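Local coordinates for Tle cognate immunity protein 4 C-terminal domain-containing protein (PDB 4R1D) that probably protects Pseudomonas aeruginosa from its own type VI secretion lipase effector Tle4 by binding it as the cognate immunity protein, at residues B[241-246]-B[286-291]. Numbering follows the deposited sequence.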
loop_
_atom_site.group_PDB
_atom_site.type_symbol
_atom_site.label_atom_id
_atom_site.label_comp_id
_atom_site.label_asym_id
_atom_site.label_seq_id
_atom_site.Cartn_x
_atom_site.Cartn_y
_atom_site.Cartn_z
ATOM N N PHE B 241 -20.599 -11.097 4.062
ATOM C CA PHE B 241 -20.845 -12.107 5.083
ATOM C C PHE B 241 -19.520 -12.384 5.770
ATOM O O PHE B 241 -18.512 -12.634 5.099
ATOM C CB PHE B 241 -21.362 -13.411 4.460
ATOM C CG PHE B 241 -22.713 -13.294 3.813
ATOM C CD1 PHE B 241 -23.425 -12.101 3.846
ATOM C CD2 PHE B 241 -23.267 -14.384 3.154
ATOM C CE1 PHE B 241 -24.669 -11.998 3.242
ATOM C CE2 PHE B 241 -24.507 -14.287 2.543
ATOM C CZ PHE B 241 -25.209 -13.098 2.589
ATOM N N MET B 242 -19.520 -12.312 7.100
ATOM C CA MET B 242 -18.289 -12.379 7.895
ATOM C C MET B 242 -18.435 -13.406 9.023
ATOM O O MET B 242 -19.438 -13.401 9.717
ATOM C CB MET B 242 -18.015 -10.995 8.498
ATOM C CG MET B 242 -17.889 -9.909 7.438
ATOM S SD MET B 242 -18.042 -8.230 8.087
ATOM C CE MET B 242 -19.823 -8.035 8.115
ATOM N N TRP B 243 -17.439 -14.276 9.196
ATOM C CA TRP B 243 -17.488 -15.336 10.206
ATOM C C TRP B 243 -16.093 -15.474 10.796
ATOM O O TRP B 243 -15.114 -15.466 10.064
ATOM C CB TRP B 243 -17.898 -16.648 9.530
ATOM C CG TRP B 243 -18.052 -17.863 10.431
ATOM C CD1 TRP B 243 -19.197 -18.274 11.059
ATOM C CD2 TRP B 243 -17.052 -18.853 10.736
ATOM N NE1 TRP B 243 -18.965 -19.444 11.748
ATOM C CE2 TRP B 243 -17.658 -19.817 11.575
ATOM C CE3 TRP B 243 -15.701 -19.012 10.395
ATOM C CZ2 TRP B 243 -16.965 -20.928 12.072
ATOM C CZ3 TRP B 243 -15.004 -20.117 10.897
ATOM C CH2 TRP B 243 -15.643 -21.065 11.725
ATOM N N GLU B 244 -16.006 -15.593 12.118
ATOM C CA GLU B 244 -14.715 -15.676 12.753
ATOM C C GLU B 244 -14.744 -16.480 14.040
ATOM O O GLU B 244 -15.725 -16.458 14.794
ATOM C CB GLU B 244 -14.185 -14.264 13.046
ATOM C CG GLU B 244 -12.755 -14.246 13.576
ATOM C CD GLU B 244 -12.163 -12.847 13.583
ATOM O OE1 GLU B 244 -12.594 -12.016 12.759
ATOM O OE2 GLU B 244 -11.265 -12.582 14.414
ATOM N N VAL B 245 -13.662 -17.220 14.235
ATOM C CA VAL B 245 -13.323 -17.827 15.506
ATOM C C VAL B 245 -12.090 -17.076 15.986
ATOM O O VAL B 245 -11.061 -17.063 15.308
ATOM C CB VAL B 245 -12.966 -19.309 15.328
ATOM C CG1 VAL B 245 -12.336 -19.867 16.615
ATOM C CG2 VAL B 245 -14.200 -20.104 14.900
ATOM N N GLN B 246 -12.189 -16.438 17.146
ATOM C CA GLN B 246 -11.106 -15.566 17.620
ATOM C C GLN B 246 -9.735 -16.246 17.663
ATOM O O GLN B 246 -8.724 -15.654 17.257
ATOM C CB GLN B 246 -11.451 -14.936 18.979
ATOM C CG GLN B 246 -10.429 -13.899 19.454
ATOM C CD GLN B 246 -10.996 -12.957 20.506
ATOM O OE1 GLN B 246 -12.120 -13.142 20.979
ATOM N NE2 GLN B 246 -10.220 -11.941 20.876
ATOM N N GLU B 286 -27.889 -19.636 1.699
ATOM C CA GLU B 286 -27.801 -21.086 1.551
ATOM C C GLU B 286 -26.378 -21.530 1.214
ATOM O O GLU B 286 -25.835 -22.462 1.829
ATOM C CB GLU B 286 -28.764 -21.571 0.466
ATOM C CG GLU B 286 -28.752 -23.084 0.257
ATOM C CD GLU B 286 -29.741 -23.530 -0.812
ATOM O OE1 GLU B 286 -29.580 -23.129 -1.989
ATOM O OE2 GLU B 286 -30.683 -24.273 -0.464
ATOM N N LEU B 287 -25.782 -20.863 0.234
ATOM C CA LEU B 287 -24.419 -21.174 -0.173
ATOM C C LEU B 287 -23.474 -20.906 0.995
ATOM O O LEU B 287 -22.670 -21.748 1.356
ATOM C CB LEU B 287 -24.016 -20.365 -1.414
ATOM C CG LEU B 287 -22.612 -20.646 -1.966
ATOM C CD1 LEU B 287 -22.456 -22.107 -2.398
ATOM C CD2 LEU B 287 -22.246 -19.696 -3.100
ATOM N N TRP B 288 -23.591 -19.721 1.583
ATOM C CA TRP B 288 -22.826 -19.361 2.777
ATOM C C TRP B 288 -22.896 -20.430 3.880
ATOM O O TRP B 288 -21.872 -20.943 4.325
ATOM C CB TRP B 288 -23.346 -18.021 3.296
ATOM C CG TRP B 288 -22.851 -17.617 4.656
ATOM C CD1 TRP B 288 -23.561 -17.633 5.822
ATOM C CD2 TRP B 288 -21.554 -17.105 4.981
ATOM N NE1 TRP B 288 -22.786 -17.167 6.861
ATOM C CE2 TRP B 288 -21.550 -16.831 6.369
ATOM C CE3 TRP B 288 -20.397 -16.843 4.235
ATOM C CZ2 TRP B 288 -20.432 -16.305 7.025
ATOM C CZ3 TRP B 288 -19.283 -16.323 4.890
ATOM C CH2 TRP B 288 -19.312 -16.064 6.272
ATOM N N ASP B 289 -24.099 -20.767 4.327
ATOM C CA ASP B 289 -24.251 -21.756 5.387
ATOM C C ASP B 289 -23.670 -23.107 5.007
ATOM O O ASP B 289 -23.032 -23.773 5.824
ATOM C CB ASP B 289 -25.721 -21.936 5.778
ATOM C CG ASP B 289 -26.247 -20.789 6.612
ATOM O OD1 ASP B 289 -25.453 -20.196 7.364
ATOM O OD2 ASP B 289 -27.455 -20.483 6.514
ATOM N N THR B 290 -23.896 -23.516 3.768
ATOM C CA THR B 290 -23.432 -24.829 3.331
ATOM C C THR B 290 -21.902 -24.918 3.393
ATOM O O THR B 290 -21.341 -25.892 3.904
ATOM C CB THR B 290 -23.969 -25.164 1.923
ATOM O OG1 THR B 290 -25.404 -25.072 1.939
ATOM C CG2 THR B 290 -23.549 -26.573 1.499
ATOM N N ILE B 291 -21.226 -23.887 2.897
ATOM C CA ILE B 291 -19.768 -23.851 2.980
ATOM C C ILE B 291 -19.250 -23.757 4.416
ATOM O O ILE B 291 -18.391 -24.531 4.828
ATOM C CB ILE B 291 -19.177 -22.694 2.156
ATOM C CG1 ILE B 291 -19.393 -22.934 0.664
ATOM C CG2 ILE B 291 -17.687 -22.577 2.421
ATOM C CD1 ILE B 291 -18.938 -21.778 -0.204
#
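The indole of Trp288 extends from helix 281-292 to strand 236-245, where it is covered on one face by Phe241 and met at its CZ2-CH2 rim by Trp243 CB. Phe241 works on that face in two ways. Phe241 CB sits over the six-membered ring of Trp288, 3.5 Å from the centroid and only 9° off the ring normal, a close CH-pi contact. The Phe241 phenyl, its CG anti to the carbonyl carbon, presents an edge to the five-membered ring of Trp288 in a T-shaped pair, with planes at 74°. The leading atom of that edge is Phe241 CD2, 3.6 Å from Trp288 CG. Trp288 has its CG anti to the backbone N (chi1 169°), which carries the indole off the helix so that its far end meets the strand. There Trp288 CZ2 touches Trp243 CB at 3.6 Å, while the Trp243 indole itself leads away and packs edge-to-face with His217. No hydrogen bond joins the two segments; the indole nitrogens are satisfied elsewhere, Trp288 NE1 by Glu226 OE1 and Trp243 NE1 by the His217 carbonyl. Leu228 and Leu261, from the strands flanking 236-245, also touch Trp288. The axes of segments 241-245 and 286-291 run nearly parallel and approach to 10.8 Å. Helix 281-292 thus packs along the antiparallel strands 225-233, 236-245 and 256-263, a buried helix-on-sheet layer within the C-terminal domain of a Tli4 immunity protein.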